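Long-range contacts in cell surface protein (Faecalibacterium prausnitzii A2-165, PDB 4GT6), which is of unknown function but, as an extracellular leucine-rich repeat protein, probably binds other proteins through its long curved solenoid: residues Cys113-Asp118 with Cys136-Thr141; Tyr160-Val165 with Thr180-Thr185. One frame throughout, in Å; residues are numbered along the deposited sequence.

Contact 1 of 2, residues Cys113-Asp118 with Cys136-Thr141; sequences CSELTD and CEELDT
Glu138 lies over Ser114, Glu115 and Thr117, and its side chain spans much of the face between two type I beta turns, Cys113 to Leu116 and Cys136 to Leu139, at matching places in successive coils of a BspA-type leucine-rich repeat solenoid. Its CG stands anti to its own carbonyl carbon (chi1 -77°), which sets that methylene 3.4 Å from Ser114 O. Beyond CG the chain is extended and runs side by side with Glu115, pointing the same way, the carboxylate planes turned 43° apart. Glu138 OE2 lies 3.7 Å from Glu115 CG, and the two OE2 atoms of Glu115 and Glu138 are 4.5 Å apart. Thr117 also lies alongside, its CG2 3.8 Å from Glu138 CB, while its OG1 bonds to Lys90 O in the preceding coil; a threonine suits a place that needs a methyl for one neighbour and a hydroxyl for another. Nearer the start of the turns, Ser114 CB rests 3.9 Å from Glu137 CD, whose OE2 is bonded to His135. On the buried side Cys136 SG packs 4.1 Å from Cys113 CB and 4.3 Å from Leu116 CD2; unjoined thiols and leucines suit it, needing no polar partner. Leu139 CD2 sits 3.5 Å from Leu116 O, a methyl set against a carbonyl. One water donates to Ser114 O and Glu138 OE2, another to Glu115 O and Glu138 OE1. An alanine at Glu138 would probably leave both of these waters without their second anchor and open a gap beside Glu115 CG. The crowding of like charges is likely to be eased by the salt bridge of Glu115 OE1 with Lys90 and by these waters, so the coils meet here through solvent and van der Waals packing.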
ATOM      1  N   CYS A 113      -5.846  13.623  -4.178  1.00 11.26           N
ATOM      2  CA  CYS A 113      -5.282  14.995  -4.297  1.00 11.52           C
ATOM      3  C   CYS A 113      -3.878  14.818  -4.851  1.00 13.20           C
ATOM      4  O   CYS A 113      -2.877  14.970  -4.143  1.00 12.21           O
ATOM      5  CB  CYS A 113      -5.294  15.711  -2.948  1.00 11.18           C
ATOM      6  SG  CYS A 113      -6.970  16.074  -2.347  1.00 14.89           S
ATOM      7  N   SER A 114      -3.832  14.480  -6.151  1.00 12.70           N
ATOM      8  CA  SER A 114      -2.605  14.071  -6.830  0.50 12.95           C
ATOM      9  C   SER A 114      -1.609  15.215  -7.109  1.00 16.01           C
ATOM     10  O   SER A 114      -0.484  14.932  -7.529  1.00 16.46           O
ATOM     11  CB  SER A 114      -2.932  13.305  -8.112  0.50 16.74           C
ATOM     12  OG  SER A 114      -3.527  14.143  -9.084  0.50 15.94           O
ATOM     13  N   GLU A 115      -1.956  16.477  -6.797  1.00 11.85           N
ATOM     14  CA  GLU A 115      -1.013  17.590  -6.977  1.00 11.69           C
ATOM     15  C   GLU A 115      -0.637  18.230  -5.646  1.00 16.18           C
ATOM     16  O   GLU A 115       0.135  19.195  -5.617  1.00 14.59           O
ATOM     17  CB  GLU A 115      -1.569  18.647  -7.955  1.00 12.96           C
ATOM     18  CG  GLU A 115      -1.539  18.074  -9.357  1.00 15.27           C
ATOM     19  CD  GLU A 115      -1.802  19.020 -10.514  1.00 26.42           C
ATOM     20  OE1 GLU A 115      -2.080  20.211 -10.267  1.00 19.21           O
ATOM     21  OE2 GLU A 115      -1.634  18.580 -11.672  1.00 21.71           O
ATOM     22  N   LEU A 116      -1.134  17.649  -4.541  1.00 13.79           N
ATOM     23  CA  LEU A 116      -0.923  18.181  -3.199  1.00 14.00           C
ATOM     24  C   LEU A 116       0.542  17.967  -2.754  1.00 17.50           C
ATOM     25  O   LEU A 116       1.036  16.852  -2.799  1.00 17.49           O
ATOM     26  CB  LEU A 116      -1.916  17.505  -2.232  1.00 13.39           C
ATOM     27  CG  LEU A 116      -1.835  17.895  -0.766  1.00 16.89           C
ATOM     28  CD1 LEU A 116      -2.167  19.421  -0.543  1.00 15.82           C
ATOM     29  CD2 LEU A 116      -2.763  16.994   0.055  1.00 17.60           C
ATOM     30  N   THR A 117       1.245  19.056  -2.447  1.00 16.25           N
ATOM     31  CA  THR A 117       2.664  18.969  -2.042  1.00 16.67           C
ATOM     32  C   THR A 117       2.925  19.491  -0.623  1.00 23.25           C
ATOM     33  O   THR A 117       3.862  19.023   0.027  1.00 23.33           O
ATOM     34  CB  THR A 117       3.574  19.735  -3.024  1.00 23.34           C
ATOM     35  OG1 THR A 117       3.150  21.101  -3.117  1.00 24.56           O
ATOM     36  CG2 THR A 117       3.601  19.106  -4.408  1.00 23.43           C
ATOM     37  N   ASP A 118       2.126  20.465  -0.162  0.50 19.67           N
ATOM     38  CA  ASP A 118       2.321  21.105   1.141  0.50 19.71           C
ATOM     39  C   ASP A 118       1.197  20.754   2.084  0.50 23.88           C
ATOM     40  O   ASP A 118       0.062  21.187   1.874  0.50 23.59           O
ATOM     41  CB  ASP A 118       2.431  22.636   0.976  0.50 22.02           C
ATOM     42  CG  ASP A 118       3.538  23.118   0.051  0.50 33.10           C
ATOM     43  OD1 ASP A 118       4.474  22.333  -0.221  0.50 32.58           O
ATOM     44  OD2 ASP A 118       3.474  24.284  -0.390  0.50 42.74           O
ATOM     45  N   CYS A 136      -1.948  10.577  -3.403  1.00 13.20           N
ATOM     46  CA  CYS A 136      -1.367  11.905  -3.302  1.00 12.56           C
ATOM     47  C   CYS A 136       0.008  11.779  -3.941  1.00 15.76           C
ATOM     48  O   CYS A 136       1.039  11.699  -3.273  1.00 14.53           O
ATOM     49  CB  CYS A 136      -1.332  12.397  -1.863  1.00 12.05           C
ATOM     50  SG  CYS A 136      -2.976  12.855  -1.242  1.00 14.79           S
ATOM     51  N   GLU A 137      -0.020  11.729  -5.281  1.00 14.12           N
ATOM     52  CA  GLU A 137       1.091  11.406  -6.180  1.00 14.42           C
ATOM     53  C   GLU A 137       2.248  12.390  -6.196  1.00 18.01           C
ATOM     54  O   GLU A 137       3.281  12.065  -6.789  1.00 17.93           O
ATOM     55  CB  GLU A 137       0.549  11.246  -7.609  1.00 15.20           C
ATOM     56  CG  GLU A 137      -0.516  10.159  -7.701  1.00 16.36           C
ATOM     57  CD  GLU A 137      -1.098   9.950  -9.084  1.00 23.41           C
ATOM     58  OE1 GLU A 137      -0.500  10.450 -10.060  1.00 22.21           O
ATOM     59  OE2 GLU A 137      -2.113   9.230  -9.199  1.00 20.57           O
ATOM     60  N   GLU A 138       2.109  13.561  -5.583  1.00 14.20           N
ATOM     61  CA  GLU A 138       3.213  14.518  -5.557  1.00 14.53           C
ATOM     62  C   GLU A 138       3.772  14.769  -4.137  1.00 18.39           C
ATOM     63  O   GLU A 138       4.734  15.518  -4.011  1.00 18.62           O
ATOM     64  CB  GLU A 138       2.811  15.828  -6.238  1.00 16.01           C
ATOM     65  CG  GLU A 138       2.837  15.653  -7.747  1.00 20.37           C
ATOM     66  CD  GLU A 138       2.634  16.937  -8.530  1.00 34.60           C
ATOM     67  OE1 GLU A 138       3.192  17.984  -8.123  1.00 27.15           O
ATOM     68  OE2 GLU A 138       1.945  16.882  -9.573  1.00 27.16           O
ATOM     69  N   LEU A 139       3.231  14.139  -3.082  1.00 15.55           N
ATOM     70  CA  LEU A 139       3.841  14.262  -1.738  1.00 16.31           C
ATOM     71  C   LEU A 139       5.270  13.681  -1.817  1.00 19.61           C
ATOM     72  O   LEU A 139       5.409  12.570  -2.326  1.00 19.77           O
ATOM     73  CB  LEU A 139       3.033  13.494  -0.676  1.00 16.45           C
ATOM     74  CG  LEU A 139       1.702  14.067  -0.246  1.00 22.38           C
ATOM     75  CD1 LEU A 139       1.057  13.130   0.792  1.00 22.27           C
ATOM     76  CD2 LEU A 139       1.864  15.490   0.340  1.00 23.38           C
ATOM     77  N   ASP A 140       6.296  14.407  -1.344  1.00 17.30           N
ATOM     78  CA  ASP A 140       7.672  13.902  -1.486  0.50 17.43           C
ATOM     79  C   ASP A 140       8.243  13.309  -0.194  1.00 21.52           C
ATOM     80  O   ASP A 140       8.938  12.287  -0.267  1.00 19.64           O
ATOM     81  CB  ASP A 140       8.619  14.986  -2.052  0.50 19.74           C
ATOM     82  CG  ASP A 140       8.807  16.232  -1.207  0.50 30.07           C
ATOM     83  OD1 ASP A 140       8.009  16.445  -0.272  0.50 30.49           O
ATOM     84  OD2 ASP A 140       9.765  16.986  -1.470  0.50 38.03           O
ATOM     85  N   THR A 141       7.992  13.928   0.955  1.00 18.73           N
ATOM     86  CA  THR A 141       8.463  13.435   2.255  0.75 19.34           C
ATOM     87  C   THR A 141       7.362  13.647   3.257  1.00 23.32           C
ATOM     88  O   THR A 141       6.658  14.669   3.186  1.00 22.99           O
ATOM     89  CB  THR A 141       9.760  14.126   2.741  0.75 26.71           C
ATOM     90  OG1 THR A 141       9.463  15.468   3.128  0.75 32.17           O
ATOM     91  CG2 THR A 141      10.905  14.077   1.734  0.75 21.59           C
TER
HETATM   92  O   HOH W   1       0.311  14.834 -10.080  1.00 22.85           O
HETATM   93  O   HOH W   2      -2.885  12.168 -11.548  1.00 49.87           O
HETATM   94  O   HOH W   3       1.827  20.117  -7.482  1.00 18.99           O
HETATM   95  O   HOH W   4       5.709  17.235  -0.620  1.00 30.23           O

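Contact 2 of 2, residues Tyr160-Val165 with Thr180-Thr185; sequences YSLHTV and TGTALT. With EDO (1,2-ethanediol), chain H; EDO (1,2-ethanediol), chain J.
His163 and Ala183 meet where two successive coils of the leucine-rich repeat solenoid are stacked. His163 CB rests 3.5 Å from Ala183 O. With chi1 at 62°, CG sits between the backbone N and the carbonyl carbon, and the ring leads away from 180-185. There His163 ND1 shares a hydrogen bond of 2.8 Å with Thr164 OG1. On the ring's carbon atoms, CD2 lies against Asp140 O and CE1 packs on Thr141 CG2, both of the preceding coil. A histidine suits this partly exposed place, since it offers both a polar nitrogen and flat carbon to pack.

The backbones are joined directly: Thr185 N donates to His163 O over 3.2 Å, fairly straight at 160°, and Ala183 N makes a weak bond to Leu162 O. Ala183 points its methyl at 160-165, with CB only 3.3 Å from Tyr160 O, so a small residue fits. Gly181, with positive phi, presents its carbonyl oxygen to the edge of the Tyr160 ring, near its plane. On the buried side, Leu184 crosses Val165 obliquely, with Leu184 CD2 3.8 Å from Val165 CG2.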
ATOM      1  N   TYR A 160       3.238   8.209  -5.581  1.00 15.75           N
ATOM      2  CA  TYR A 160       4.363   7.922  -6.493  1.00 16.51           C
ATOM      3  C   TYR A 160       5.637   8.718  -6.274  1.00 18.95           C
ATOM      4  O   TYR A 160       6.701   8.264  -6.720  1.00 19.33           O
ATOM      5  CB  TYR A 160       3.938   8.111  -7.953  1.00 17.93           C
ATOM      6  CG  TYR A 160       2.799   7.209  -8.378  1.00 19.96           C
ATOM      7  CD1 TYR A 160       2.835   5.838  -8.122  1.00 21.57           C
ATOM      8  CD2 TYR A 160       1.732   7.708  -9.120  1.00 19.79           C
ATOM      9  CE1 TYR A 160       1.799   5.001  -8.533  1.00 22.77           C
ATOM     10  CE2 TYR A 160       0.690   6.879  -9.540  1.00 20.51           C
ATOM     11  CZ  TYR A 160       0.728   5.526  -9.241  1.00 24.38           C
ATOM     12  OH  TYR A 160      -0.279   4.700  -9.677  1.00 21.87           O
ATOM     13  N   SER A 161       5.557   9.886  -5.637  1.00 14.62           N
ATOM     14  CA  SER A 161       6.740  10.723  -5.384  1.00 15.18           C
ATOM     15  C   SER A 161       7.291  10.581  -3.976  1.00 17.29           C
ATOM     16  O   SER A 161       8.321  11.180  -3.673  1.00 18.12           O
ATOM     17  CB  SER A 161       6.399  12.198  -5.603  1.00 18.08           C
ATOM     18  OG  SER A 161       5.919  12.385  -6.917  1.00 17.94           O
ATOM     19  N   LEU A 162       6.579   9.874  -3.110  1.00 14.82           N
ATOM     20  CA  LEU A 162       6.903   9.778  -1.682  1.00 14.89           C
ATOM     21  C   LEU A 162       8.126   8.865  -1.491  1.00 18.59           C
ATOM     22  O   LEU A 162       8.007   7.649  -1.611  1.00 18.37           O
ATOM     23  CB  LEU A 162       5.667   9.280  -0.902  1.00 14.36           C
ATOM     24  CG  LEU A 162       5.798   9.133   0.623  1.00 17.39           C
ATOM     25  CD1 LEU A 162       6.122  10.481   1.291  1.00 17.01           C
ATOM     26  CD2 LEU A 162       4.495   8.582   1.213  1.00 18.32           C
ATOM     27  N   HIS A 163       9.285   9.469  -1.221  1.00 15.93           N
ATOM     28  CA  HIS A 163      10.541   8.705  -1.140  1.00 16.63           C
ATOM     29  C   HIS A 163      11.065   8.526   0.288  1.00 20.87           C
ATOM     30  O   HIS A 163      11.963   7.701   0.494  1.00 19.03           O
ATOM     31  CB  HIS A 163      11.620   9.342  -2.030  1.00 17.37           C
ATOM     32  CG  HIS A 163      11.989  10.740  -1.634  1.00 21.18           C
ATOM     33  ND1 HIS A 163      12.833  10.988  -0.565  1.00 23.35           N
ATOM     34  CD2 HIS A 163      11.598  11.924  -2.166  1.00 22.94           C
ATOM     35  CE1 HIS A 163      12.951  12.307  -0.496  1.00 23.34           C
ATOM     36  NE2 HIS A 163      12.200  12.911  -1.418  1.00 23.28           N
ATOM     37  N   THR A 164      10.564   9.319   1.250  1.00 17.91           N
ATOM     38  CA  THR A 164      11.001   9.218   2.647  1.00 18.67           C
ATOM     39  C   THR A 164       9.808   9.396   3.567  1.00 22.39           C
ATOM     40  O   THR A 164       9.046  10.354   3.416  1.00 20.28           O
ATOM     41  CB  THR A 164      12.110  10.257   2.970  1.00 25.26           C
ATOM     42  OG1 THR A 164      13.205  10.098   2.072  1.00 25.21           O
ATOM     43  CG2 THR A 164      12.630  10.147   4.402  1.00 26.86           C
ATOM     44  N   VAL A 165       9.659   8.477   4.533  1.00 19.03           N
ATOM     45  CA  VAL A 165       8.622   8.555   5.562  1.00 18.55           C
ATOM     46  C   VAL A 165       9.297   8.307   6.893  1.00 24.41           C
ATOM     47  O   VAL A 165      10.002   7.299   7.054  1.00 26.19           O
ATOM     48  CB  VAL A 165       7.388   7.621   5.366  1.00 22.92           C
ATOM     49  CG1 VAL A 165       6.414   7.729   6.554  1.00 22.53           C
ATOM     50  CG2 VAL A 165       6.635   7.948   4.080  1.00 23.87           C
ATOM     51  N   THR A 180       1.897   0.914  -0.352  1.00 13.05           N
ATOM     52  CA  THR A 180       1.906   0.285  -1.687  1.00 13.61           C
ATOM     53  C   THR A 180       2.233   1.306  -2.783  1.00 17.36           C
ATOM     54  O   THR A 180       1.645   2.390  -2.809  1.00 15.58           O
ATOM     55  CB  THR A 180       0.530  -0.348  -2.000  1.00 19.63           C
ATOM     56  OG1 THR A 180       0.264  -1.387  -1.084  1.00 17.38           O
ATOM     57  CG2 THR A 180       0.441  -0.913  -3.413  1.00 17.32           C
ATOM     58  N   GLY A 181       3.165   0.962  -3.670  1.00 15.60           N
ATOM     59  CA  GLY A 181       3.449   1.783  -4.842  1.00 15.81           C
ATOM     60  C   GLY A 181       4.148   3.105  -4.613  1.00 19.36           C
ATOM     61  O   GLY A 181       4.210   3.920  -5.536  1.00 20.12           O
ATOM     62  N   THR A 182       4.717   3.311  -3.420  1.00 14.75           N
ATOM     63  CA  THR A 182       5.431   4.548  -3.100  1.00 14.55           C
ATOM     64  C   THR A 182       6.869   4.506  -3.640  1.00 19.47           C
ATOM     65  O   THR A 182       7.359   3.452  -4.047  1.00 19.97           O
ATOM     66  CB  THR A 182       5.403   4.829  -1.587  1.00 21.09           C
ATOM     67  OG1 THR A 182       6.046   3.753  -0.903  1.00 16.30           O
ATOM     68  CG2 THR A 182       3.985   5.050  -1.061  1.00 18.80           C
ATOM     69  N   ALA A 183       7.548   5.652  -3.607  1.00 17.40           N
ATOM     70  CA  ALA A 183       8.922   5.780  -4.103  1.00 17.26           C
ATOM     71  C   ALA A 183       9.944   5.635  -2.972  1.00 19.00           C
ATOM     72  O   ALA A 183      11.075   6.110  -3.132  1.00 18.56           O
ATOM     73  CB  ALA A 183       9.094   7.139  -4.787  1.00 18.73           C
ATOM     74  N   LEU A 184       9.568   4.984  -1.830  1.00 15.89           N
ATOM     75  CA  LEU A 184      10.476   4.854  -0.675  1.00 15.16           C
ATOM     76  C   LEU A 184      11.826   4.259  -1.074  1.00 18.24           C
ATOM     77  O   LEU A 184      11.850   3.206  -1.714  1.00 17.40           O
ATOM     78  CB  LEU A 184       9.839   3.944   0.400  1.00 15.04           C
ATOM     79  CG  LEU A 184       8.608   4.498   1.120  1.00 18.64           C
ATOM     80  CD1 LEU A 184       8.034   3.428   2.052  1.00 19.03           C
ATOM     81  CD2 LEU A 184       8.964   5.794   1.907  1.00 18.02           C
ATOM     82  N   THR A 185      12.931   4.932  -0.724  1.00 15.90           N
ATOM     83  CA  THR A 185      14.281   4.418  -1.030  1.00 15.61           C
ATOM     84  C   THR A 185      14.799   3.633   0.186  1.00 19.42           C
ATOM     85  O   THR A 185      15.721   2.821   0.081  1.00 19.20           O
ATOM     86  CB  THR A 185      15.214   5.581  -1.429  1.00 22.39           C
ATOM     87  OG1 THR A 185      15.104   6.619  -0.444  1.00 21.31           O
ATOM     88  CG2 THR A 185      14.838   6.169  -2.775  1.00 19.22           C
TER
HETATM   89  C1  EDO H 906       8.757   4.675  -7.526  1.00 36.96           C
HETATM   90  O1  EDO H 906       9.670   3.984  -8.332  1.00 41.11           O
HETATM   91  C2  EDO H 906       7.435   3.889  -7.409  1.00 40.26           C
HETATM   92  O2  EDO H 906       7.630   2.588  -6.828  1.00 39.63           O
HETATM   93  C1  EDO J 908       9.210   4.004   6.060  0.50 26.66           C
HETATM   94  O1  EDO J 908      10.174   4.252   7.064  0.50 28.38           O
HETATM   95  C2  EDO J 908       7.896   3.572   6.731  0.50 28.06           C
HETATM   96  O2  EDO J 908       8.150   2.439   7.551  0.50 29.60           O

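How the contacts relate
Contacts 1 and 2 follow one another along the chain and join neighbouring pairs of coils in the same solenoid. Each is partly buried, with leucines on its inner side and polar residues toward solvent, though contact 2 lies nearer the centre of the chain. Their chemistry differs: 113-118 and 136-141 are linked by waters between acidic side chains and carbonyls, whereas 160-165 and 180-185 use direct backbone bonds and a small alanine in place of a glutamate. The two also touch, since 136-141 stacks on 160-165: Ser161 OG probably bonds to Glu137 O, and His163 N to Asp140 O, continuing the stack from coil to coil.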